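Local coordinates for type IV secretion system protein VirB11 (Brucella suis, PDB 2GZA), which hydrolyses ATP as a hexameric cytoplasmic ATPase of the type IV secretion system, a virulence machine of the bacterium, at residues Gln203-Ile208 and Met251-Leu257; Met196-Phe201 and Leu214-Pro220; His224-Pro228 and Val239-Leu244. One frame throughout, in Å; residues are numbered along the deposited sequence.

Interaction 1 of 3, residues Gln203-Ile208 and Met251-Leu257; sequences QRLITI and MKPTRIL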
loop_
_atom_site.group_PDB
_atom_site.type_symbol
_atom_site.label_atom_id
_atom_site.label_comp_id
_atom_site.label_asym_id
_atom_site.label_seq_id
_atom_site.Cartn_x
_atom_site.Cartn_y
_atom_site.Cartn_z
ATOM N N GLN C 203 6.002 33.619 32.069
ATOM C CA GLN C 203 5.996 32.974 30.763
ATOM C C GLN C 203 4.655 33.151 30.067
ATOM O O GLN C 203 3.608 33.185 30.712
ATOM C CB GLN C 203 6.342 31.495 30.893
ATOM C CG GLN C 203 7.807 31.230 31.226
ATOM C CD GLN C 203 8.173 29.754 31.205
ATOM O OE1 GLN C 203 7.389 28.906 30.789
ATOM N NE2 GLN C 203 9.373 29.445 31.659
ATOM N N ARG C 204 4.689 33.276 28.749
ATOM C CA ARG C 204 3.477 33.472 27.976
ATOM C C ARG C 204 2.806 32.127 27.685
ATOM O O ARG C 204 3.436 31.236 27.120
ATOM C CB ARG C 204 3.789 34.232 26.684
ATOM C CG ARG C 204 2.587 34.427 25.782
ATOM C CD ARG C 204 2.857 35.445 24.708
ATOM N NE ARG C 204 1.614 36.081 24.279
ATOM C CZ ARG C 204 1.107 35.991 23.058
ATOM N NH1 ARG C 204 1.737 35.306 22.115
ATOM N NH2 ARG C 204 -0.022 36.607 22.775
ATOM N N LEU C 205 1.534 31.993 28.065
ATOM C CA LEU C 205 0.801 30.730 27.899
ATOM C C LEU C 205 -0.420 30.874 27.008
ATOM O O LEU C 205 -1.120 31.883 27.040
ATOM C CB LEU C 205 0.382 30.134 29.251
ATOM C CG LEU C 205 1.426 30.015 30.364
ATOM C CD1 LEU C 205 0.822 29.363 31.599
ATOM C CD2 LEU C 205 2.633 29.241 29.905
ATOM N N ILE C 206 -0.663 29.850 26.206
ATOM C CA ILE C 206 -1.851 29.786 25.378
ATOM C C ILE C 206 -2.558 28.447 25.615
ATOM O O ILE C 206 -1.960 27.391 25.439
ATOM C CB ILE C 206 -1.507 30.009 23.883
ATOM C CG1 ILE C 206 -0.804 31.370 23.700
ATOM C CG2 ILE C 206 -2.767 29.899 23.025
ATOM C CD1 ILE C 206 -0.512 31.780 22.267
ATOM N N THR C 207 -3.816 28.506 26.048
ATOM C CA THR C 207 -4.611 27.308 26.272
ATOM C C THR C 207 -5.503 27.071 25.078
ATOM O O THR C 207 -5.987 28.022 24.473
ATOM C CB THR C 207 -5.487 27.388 27.549
ATOM O OG1 THR C 207 -6.374 28.508 27.464
ATOM C CG2 THR C 207 -4.624 27.511 28.782
ATOM N N ILE C 208 -5.702 25.799 24.742
ATOM C CA ILE C 208 -6.613 25.399 23.675
ATOM C C ILE C 208 -7.622 24.421 24.248
ATOM O O ILE C 208 -7.270 23.306 24.636
ATOM C CB ILE C 208 -5.876 24.739 22.482
ATOM C CG1 ILE C 208 -4.860 25.707 21.869
ATOM C CG2 ILE C 208 -6.881 24.307 21.419
ATOM C CD1 ILE C 208 -3.782 25.053 21.055
ATOM N N MET C 251 1.702 33.060 17.268
ATOM C CA MET C 251 1.588 33.911 18.459
ATOM C C MET C 251 2.947 33.698 19.084
ATOM O O MET C 251 3.749 33.134 18.479
ATOM C CB MET C 251 0.408 33.490 19.319
ATOM C CG MET C 251 -0.907 33.742 18.597
ATOM S SD MET C 251 -2.271 32.695 19.118
ATOM C CE MET C 251 -3.131 32.576 17.584
ATOM N N LYS C 252 3.326 34.130 20.233
ATOM C CA LYS C 252 4.723 33.849 20.549
ATOM C C LYS C 252 4.695 33.214 21.908
ATOM O O LYS C 252 5.164 33.813 22.864
ATOM C CB LYS C 252 5.549 35.150 20.505
ATOM C CG LYS C 252 7.019 35.047 20.926
ATOM C CD LYS C 252 7.987 34.922 19.752
ATOM C CE LYS C 252 9.421 34.942 20.261
ATOM N NZ LYS C 252 10.420 35.180 19.184
ATOM N N PRO C 253 4.107 32.004 22.012
ATOM C CA PRO C 253 3.903 31.489 23.348
ATOM C C PRO C 253 5.193 30.894 23.880
ATOM O O PRO C 253 6.075 30.543 23.104
ATOM C CB PRO C 253 2.842 30.403 23.147
ATOM C CG PRO C 253 3.064 29.907 21.764
ATOM C CD PRO C 253 3.651 31.055 20.978
ATOM N N THR C 254 5.308 30.820 25.197
ATOM C CA THR C 254 6.381 30.075 25.808
ATOM C C THR C 254 5.955 28.603 25.837
ATOM O O THR C 254 6.722 27.735 25.423
ATOM C CB THR C 254 6.722 30.591 27.213
ATOM O OG1 THR C 254 6.657 32.022 27.235
ATOM C CG2 THR C 254 8.113 30.146 27.609
ATOM N N ARG C 255 4.742 28.325 26.311
ATOM C CA ARG C 255 4.173 26.981 26.179
ATOM C C ARG C 255 2.732 26.975 25.689
ATOM O O ARG C 255 1.986 27.948 25.876
ATOM C CB ARG C 255 4.318 26.121 27.444
ATOM C CG ARG C 255 4.483 26.862 28.756
ATOM C CD ARG C 255 5.884 26.645 29.327
ATOM N NE ARG C 255 6.014 25.296 29.869
ATOM C CZ ARG C 255 6.894 24.925 30.792
ATOM N NH1 ARG C 255 7.748 25.794 31.304
ATOM N NH2 ARG C 255 6.911 23.670 31.205
ATOM N N ILE C 256 2.366 25.868 25.048
ATOM C CA ILE C 256 1.018 25.643 24.552
ATOM C C ILE C 256 0.362 24.578 25.405
ATOM O O ILE C 256 0.937 23.511 25.626
ATOM C CB ILE C 256 1.046 25.224 23.069
ATOM C CG1 ILE C 256 1.670 26.341 22.228
ATOM C CG2 ILE C 256 -0.351 24.928 22.568
ATOM C CD1 ILE C 256 2.408 25.880 20.989
ATOM N N LEU C 257 -0.830 24.886 25.900
ATOM C CA LEU C 257 -1.538 24.008 26.812
ATOM C C LEU C 257 -2.840 23.570 26.172
ATOM O O LEU C 257 -3.870 24.227 26.307
ATOM C CB LEU C 257 -1.753 24.698 28.156
ATOM C CG LEU C 257 -0.481 25.276 28.785
ATOM C CD1 LEU C 257 -0.822 26.249 29.916
ATOM C CD2 LEU C 257 0.458 24.171 29.268
#
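Ile206 lays its CD1 methyl over the loop that leads into the neighbouring strand, 3.5 Å from Met251 CB and 3.7 Å from Pro253 CB. The two strands themselves run parallel, with axes 4.7 Å apart and an angle of 22°, pairing Leu205 with Arg255, Ile206 with Ile256 and Thr207 with Leu257. Arg204 O opens the pairing by accepting from both Thr254 N (2.7 Å) and Arg255 N (3.3 Å). The bonds then alternate: Ile206 N to Arg255 O (3.3 Å), Leu257 N to Ile206 O (2.8 Å) and Ile208 N to Leu257 O (2.9 Å). Strand 205-209 is the middle strand of a three-stranded parallel sheet in the P-loop ATPase domain, and 255-258 is an edge strand within this chain.

On the face bearing Leu205, Thr207, Arg255 and Leu257, the leucine CD1 atoms lie 3.9 Å apart; on the other, Ile208 CD1 meets Ile256 CG2 at 3.8 Å, and helix 241-248 packs against Ile206 and Ile208. Polar side chains gather at the start of the strands, where Thr254 OG1 accepts from Arg204 N (2.8 Å) and Arg255 NH1 donates to Gln203 OE1 (3.2 Å). Arg255 also binds the carbonyls of Val172 and Gly279, while Arg204 reaches Asn221 and Asn44. Backbone bonds thus run through the pair, one face apolar and the other mixed, and side-chain bonds from Thr254 and Arg255 add to them where the strands begin.

Interaction 2 of 3, residues Met196-Phe201 and Leu214-Pro220; sequences MQEIPF and LFLPDHP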
loop_
_atom_site.group_PDB
_atom_site.type_symbol
_atom_site.label_atom_id
_atom_site.label_comp_id
_atom_site.label_asym_id
_atom_site.label_seq_id
_atom_site.Cartn_x
_atom_site.Cartn_y
_atom_site.Cartn_z
ATOM N N MET C 196 0.396 23.150 35.926
ATOM C CA MET C 196 0.474 24.469 35.308
ATOM C C MET C 196 0.876 25.548 36.305
ATOM O O MET C 196 1.478 26.555 35.921
ATOM C CB MET C 196 -0.851 24.823 34.640
ATOM C CG MET C 196 -1.002 24.303 33.219
ATOM S SD MET C 196 -2.719 24.043 32.693
ATOM C CE MET C 196 -3.496 25.581 33.147
ATOM N N GLN C 197 0.554 25.337 37.577
ATOM C CA GLN C 197 0.945 26.276 38.625
ATOM C C GLN C 197 2.457 26.272 38.857
ATOM O O GLN C 197 2.997 27.173 39.484
ATOM C CB GLN C 197 0.177 25.993 39.916
ATOM C CG GLN C 197 -1.310 26.335 39.851
ATOM C CD GLN C 197 -1.574 27.778 39.435
ATOM O OE1 GLN C 197 -2.221 28.031 38.421
ATOM N NE2 GLN C 197 -1.065 28.726 40.213
ATOM N N GLU C 198 3.131 25.256 38.329
ATOM C CA GLU C 198 4.586 25.133 38.433
ATOM C C GLU C 198 5.323 25.871 37.315
ATOM O O GLU C 198 6.545 26.014 37.366
ATOM C CB GLU C 198 5.011 23.661 38.446
ATOM C CG GLU C 198 4.398 22.820 39.560
ATOM C CD GLU C 198 4.649 23.378 40.954
ATOM O OE1 GLU C 198 3.717 23.312 41.785
ATOM O OE2 GLU C 198 5.768 23.878 41.223
ATOM N N ILE C 199 4.583 26.314 36.300
ATOM C CA ILE C 199 5.137 27.148 35.238
ATOM C C ILE C 199 5.410 28.546 35.804
ATOM O O ILE C 199 4.551 29.111 36.479
ATOM C CB ILE C 199 4.185 27.223 34.004
ATOM C CG1 ILE C 199 3.787 25.815 33.544
ATOM C CG2 ILE C 199 4.826 28.009 32.850
ATOM C CD1 ILE C 199 2.670 25.769 32.533
ATOM N N PRO C 200 6.619 29.088 35.566
ATOM C CA PRO C 200 6.970 30.439 36.016
ATOM C C PRO C 200 5.964 31.464 35.514
ATOM O O PRO C 200 5.581 31.426 34.345
ATOM C CB PRO C 200 8.342 30.675 35.385
ATOM C CG PRO C 200 8.915 29.306 35.222
ATOM C CD PRO C 200 7.746 28.436 34.873
ATOM N N PHE C 201 5.550 32.363 36.402
ATOM C CA PHE C 201 4.434 33.270 36.167
ATOM C C PHE C 201 4.692 34.316 35.083
ATOM O O PHE C 201 3.766 35.000 34.644
ATOM C CB PHE C 201 4.036 33.956 37.476
ATOM C CG PHE C 201 3.624 32.995 38.561
ATOM C CD1 PHE C 201 3.911 33.271 39.887
ATOM C CD2 PHE C 201 2.951 31.807 38.257
ATOM C CE1 PHE C 201 3.530 32.391 40.894
ATOM C CE2 PHE C 201 2.573 30.922 39.261
ATOM C CZ PHE C 201 2.862 31.215 40.578
ATOM N N LEU C 214 -9.134 25.597 32.113
ATOM C CA LEU C 214 -7.732 25.871 32.402
ATOM C C LEU C 214 -7.485 27.360 32.651
ATOM O O LEU C 214 -6.757 28.018 31.903
ATOM C CB LEU C 214 -6.832 25.334 31.277
ATOM C CG LEU C 214 -6.868 23.824 30.952
ATOM C CD1 LEU C 214 -6.148 23.515 29.651
ATOM C CD2 LEU C 214 -6.295 22.981 32.074
ATOM N N PHE C 215 -8.104 27.880 33.707
ATOM C CA PHE C 215 -7.939 29.278 34.099
ATOM C C PHE C 215 -6.528 29.531 34.616
ATOM O O PHE C 215 -5.906 28.636 35.187
ATOM C CB PHE C 215 -8.975 29.664 35.152
ATOM C CG PHE C 215 -10.364 29.196 34.828
ATOM C CD1 PHE C 215 -11.089 29.788 33.804
ATOM C CD2 PHE C 215 -10.945 28.157 35.548
ATOM C CE1 PHE C 215 -12.370 29.350 33.501
ATOM C CE2 PHE C 215 -12.224 27.716 35.256
ATOM C CZ PHE C 215 -12.940 28.314 34.228
ATOM N N LEU C 216 -6.026 30.746 34.399
ATOM C CA LEU C 216 -4.658 31.096 34.783
ATOM C C LEU C 216 -4.597 32.403 35.583
ATOM O O LEU C 216 -4.188 33.441 35.053
ATOM C CB LEU C 216 -3.755 31.170 33.543
ATOM C CG LEU C 216 -3.551 29.873 32.750
ATOM C CD1 LEU C 216 -3.302 30.141 31.277
ATOM C CD2 LEU C 216 -2.435 29.018 33.334
ATOM N N PRO C 217 -4.987 32.350 36.867
ATOM C CA PRO C 217 -5.042 33.554 37.702
ATOM C C PRO C 217 -3.664 34.187 37.942
ATOM O O PRO C 217 -3.563 35.396 38.150
ATOM C CB PRO C 217 -5.634 33.034 39.019
ATOM C CG PRO C 217 -5.291 31.584 39.042
ATOM C CD PRO C 217 -5.383 31.142 37.618
ATOM N N ASP C 218 -2.621 33.366 37.894
ATOM C CA ASP C 218 -1.267 33.784 38.238
ATOM C C ASP C 218 -0.376 33.965 37.014
ATOM O O ASP C 218 0.822 34.209 37.148
ATOM C CB ASP C 218 -0.619 32.765 39.182
ATOM C CG ASP C 218 -1.380 32.598 40.479
ATOM O OD1 ASP C 218 -1.740 33.619 41.101
ATOM O OD2 ASP C 218 -1.609 31.442 40.884
ATOM N N HIS C 219 -0.948 33.831 35.824
ATOM C CA HIS C 219 -0.191 34.030 34.594
ATOM C C HIS C 219 -0.803 35.151 33.754
ATOM O O HIS C 219 -1.569 34.877 32.837
ATOM C CB HIS C 219 -0.143 32.738 33.785
ATOM C CG HIS C 219 0.610 31.628 34.442
ATOM N ND1 HIS C 219 1.963 31.433 34.250
ATOM C CD2 HIS C 219 0.195 30.633 35.264
ATOM C CE1 HIS C 219 2.350 30.376 34.938
ATOM N NE2 HIS C 219 1.299 29.874 35.566
ATOM N N PRO C 220 -0.452 36.420 34.050
ATOM C CA PRO C 220 -1.091 37.574 33.393
ATOM C C PRO C 220 -0.997 37.551 31.866
ATOM O O PRO C 220 -1.925 37.970 31.184
ATOM C CB PRO C 220 -0.318 38.781 33.952
ATOM C CG PRO C 220 0.945 38.216 34.526
ATOM C CD PRO C 220 0.580 36.844 35.008
#
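Two irregular segments, each containing a type I beta turn, lie side by side here: Met196 to Ile199 turns as helix 188-196 ends, and Leu216 to His219 turns ahead of strand 222-226. Their backbones come closest where the CA atoms of Phe201 and His219 are 4.9 Å apart. The first turn is closed by Ile199 N to Met196 O (3.1 Å), the second by a weak bond from His219 N to Leu216 O (3.4 Å).

His219 inserts its ring among the carbonyls of the first segment. Its NE2 gives a weak hydrogen bond to Met196 O (3.3 Å), and CE1 lies 3.0 Å from Ile199 O and 3.4 Å from Pro200 O, both near the ring plane. Phe201 turns an edge to the imidazole face in a T-shaped pair, centroids 5.2 Å apart and planes at 80°, while Asp218 CB makes a CH-pi contact 3.9 Å from the Phe201 centroid. Gln197 NE2 donates to Asp218 OD2 (2.9 Å). Deeper in, the Met196 thioether packs between two leucines, SD 3.8 Å from Leu214 CD2 and CE 3.6 Å from Leu216 CD2; Leu214 also approaches Thr189 of the predicted ATP-binding loop. Beyond the contact, Phe215 and Pro217 pack on Phe124 and Arg126 of a neighbouring subunit. With one weak bond to a backbone carbonyl and one between side chains, cohesion between these loops depends largely on aromatic and apolar packing.

Interaction 3 of 3, residues His224-Pro228 and Val239-Leu244; sequences HLFYP and VTAATL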
loop_
_atom_site.group_PDB
_atom_site.type_symbol
_atom_site.label_atom_id
_atom_site.label_comp_id
_atom_site.label_asym_id
_atom_site.label_seq_id
_atom_site.Cartn_x
_atom_site.Cartn_y
_atom_site.Cartn_z
ATOM N N HIS C 224 -6.672 32.478 26.049
ATOM C CA HIS C 224 -7.512 31.280 25.993
ATOM C C HIS C 224 -8.126 31.159 24.612
ATOM O O HIS C 224 -8.890 32.029 24.194
ATOM C CB HIS C 224 -8.631 31.316 27.035
ATOM C CG HIS C 224 -8.153 31.412 28.446
ATOM N ND1 HIS C 224 -7.375 30.442 29.037
ATOM C CD2 HIS C 224 -8.372 32.350 29.395
ATOM C CE1 HIS C 224 -7.122 30.790 30.283
ATOM N NE2 HIS C 224 -7.718 31.940 30.526
ATOM N N LEU C 225 -7.784 30.087 23.907
ATOM C CA LEU C 225 -8.388 29.793 22.615
ATOM C C LEU C 225 -9.434 28.684 22.735
ATOM O O LEU C 225 -9.306 27.780 23.563
ATOM C CB LEU C 225 -7.332 29.428 21.571
ATOM C CG LEU C 225 -6.195 30.414 21.274
ATOM C CD1 LEU C 225 -5.193 29.790 20.317
ATOM C CD2 LEU C 225 -6.709 31.742 20.718
ATOM N N PHE C 226 -10.466 28.760 21.903
ATOM C CA PHE C 226 -11.602 27.846 21.985
ATOM C C PHE C 226 -12.043 27.310 20.627
ATOM O O PHE C 226 -12.044 28.044 19.634
ATOM C CB PHE C 226 -12.768 28.525 22.692
ATOM C CG PHE C 226 -12.485 28.855 24.116
ATOM C CD1 PHE C 226 -12.044 30.123 24.471
ATOM C CD2 PHE C 226 -12.633 27.887 25.103
ATOM C CE1 PHE C 226 -11.772 30.431 25.791
ATOM C CE2 PHE C 226 -12.359 28.188 26.425
ATOM C CZ PHE C 226 -11.929 29.461 26.771
ATOM N N TYR C 227 -12.381 26.018 20.590
ATOM C CA TYR C 227 -12.954 25.393 19.407
ATOM C C TYR C 227 -14.348 24.849 19.741
ATOM O O TYR C 227 -14.565 24.336 20.844
ATOM C CB TYR C 227 -12.031 24.300 18.831
ATOM C CG TYR C 227 -11.722 23.150 19.768
ATOM C CD1 TYR C 227 -12.505 21.999 19.777
ATOM C CD2 TYR C 227 -10.638 23.210 20.636
ATOM C CE1 TYR C 227 -12.223 20.936 20.642
ATOM C CE2 TYR C 227 -10.352 22.163 21.504
ATOM C CZ TYR C 227 -11.144 21.032 21.500
ATOM O OH TYR C 227 -10.861 19.997 22.357
ATOM N N PRO C 228 -15.304 24.973 18.803
ATOM C CA PRO C 228 -16.710 24.663 19.114
ATOM C C PRO C 228 -17.003 23.162 19.211
ATOM O O PRO C 228 -16.142 22.355 18.859
ATOM C CB PRO C 228 -17.468 25.305 17.949
ATOM C CG PRO C 228 -16.494 25.320 16.818
ATOM C CD PRO C 228 -15.117 25.407 17.407
ATOM N N VAL C 239 -13.170 26.024 12.803
ATOM C CA VAL C 239 -12.159 26.129 13.845
ATOM C C VAL C 239 -12.113 24.815 14.620
ATOM O O VAL C 239 -13.139 24.348 15.113
ATOM C CB VAL C 239 -12.450 27.326 14.784
ATOM C CG1 VAL C 239 -11.564 27.301 16.011
ATOM C CG2 VAL C 239 -12.285 28.638 14.037
ATOM N N THR C 240 -10.923 24.223 14.698
ATOM C CA THR C 240 -10.691 22.992 15.446
ATOM C C THR C 240 -9.514 23.165 16.389
ATOM O O THR C 240 -8.830 24.196 16.369
ATOM C CB THR C 240 -10.353 21.793 14.519
ATOM O OG1 THR C 240 -9.136 22.063 13.810
ATOM C CG2 THR C 240 -11.471 21.511 13.535
ATOM N N ALA C 241 -9.264 22.148 17.206
ATOM C CA ALA C 241 -8.076 22.126 18.047
ATOM C C ALA C 241 -6.818 22.189 17.192
ATOM O O ALA C 241 -5.811 22.763 17.600
ATOM C CB ALA C 241 -8.057 20.883 18.932
ATOM N N ALA C 242 -6.884 21.594 16.004
ATOM C CA ALA C 242 -5.743 21.558 15.099
ATOM C C ALA C 242 -5.419 22.935 14.505
ATOM O O ALA C 242 -4.259 23.338 14.474
ATOM C CB ALA C 242 -5.952 20.530 13.996
ATOM N N THR C 243 -6.438 23.651 14.045
ATOM C CA THR C 243 -6.233 24.987 13.489
ATOM C C THR C 243 -5.712 25.958 14.553
ATOM O O THR C 243 -4.875 26.828 14.256
ATOM C CB THR C 243 -7.507 25.556 12.838
ATOM O OG1 THR C 243 -8.548 25.645 13.819
ATOM C CG2 THR C 243 -7.970 24.675 11.674
ATOM N N LEU C 244 -6.193 25.792 15.785
ATOM C CA LEU C 244 -5.708 26.589 16.901
ATOM C C LEU C 244 -4.242 26.297 17.224
ATOM O O LEU C 244 -3.476 27.221 17.536
ATOM C CB LEU C 244 -6.586 26.384 18.126
ATOM C CG LEU C 244 -7.770 27.314 18.374
ATOM C CD1 LEU C 244 -8.126 28.220 17.194
ATOM C CD2 LEU C 244 -8.983 26.500 18.837
#
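A capping box formed by Thr240 and Thr243 starts helix 241-248, and the end of strand 222-226 packs against this first turn. Thr243 N donates to Thr240 OG1 (3.1 Å), Thr240 N donates back to Thr243 OG1 (2.9 Å), and Ala242 N adds a weak bond to Thr240 OG1 (3.2 Å). Thr240 is thus the N-cap; its CA-to-CB bond points away from 224-228, so the capping side chain stands apart, although Thr240 C lies 3.7 Å from Tyr227 CB.

On the strand side Tyr227 contributes most. Ala241 CB sits over its ring, 4.0 Å from the centroid and 22° off the normal, a CH-pi contact, while Leu244 CD2 lies at the ring's edge and 3.8 Å from Tyr227 CB. In fold terms, the helix belongs to the connection that leads from edge strand 222-226 across the sheet to 255-258 at the opposite edge, passing the central strand 205-209, so that Leu244 also touches Ile208. Residues 229-237, between the two segments, are not modelled.

Leu225, whose CA-to-CB bond points toward the helix, brings CB to 3.9 Å from Leu244 CG. Phe226 contributes through its backbone, its O lying 3.5 Å from Leu244 CD2 and 3.7 Å from Val239 CG1. Past the strand, Pro228 CD approaches Val239 O at 3.2 Å, and Val239 CG1 lies 4.1 Å from Tyr227 CB.

How the interactions relate
Strand 205-209 ties the three contacts together. Interaction 1 is the buried one, near the centre of the chain, and relies on regular backbone pairing; interactions 2 and 3 are partly buried and depend mainly on side-chain packing. Leu205 and Leu257 carry one face of the strand pair to His219, Leu216 and Met196 of interaction 2, whereas Ile206 and Ile208 on the other face meet Leu225 and Leu244 of interaction 3. Interactions 1 and 3 share the same sheet, joined by Thr207 O and Leu225 N at 2.8 Å. Aromatic contacts appear in the two outer sites. Interactions 1 and 2 adjoin other subunits, through Lys252 and through Phe215 and Pro217, whereas no other protein chain touches interaction 3.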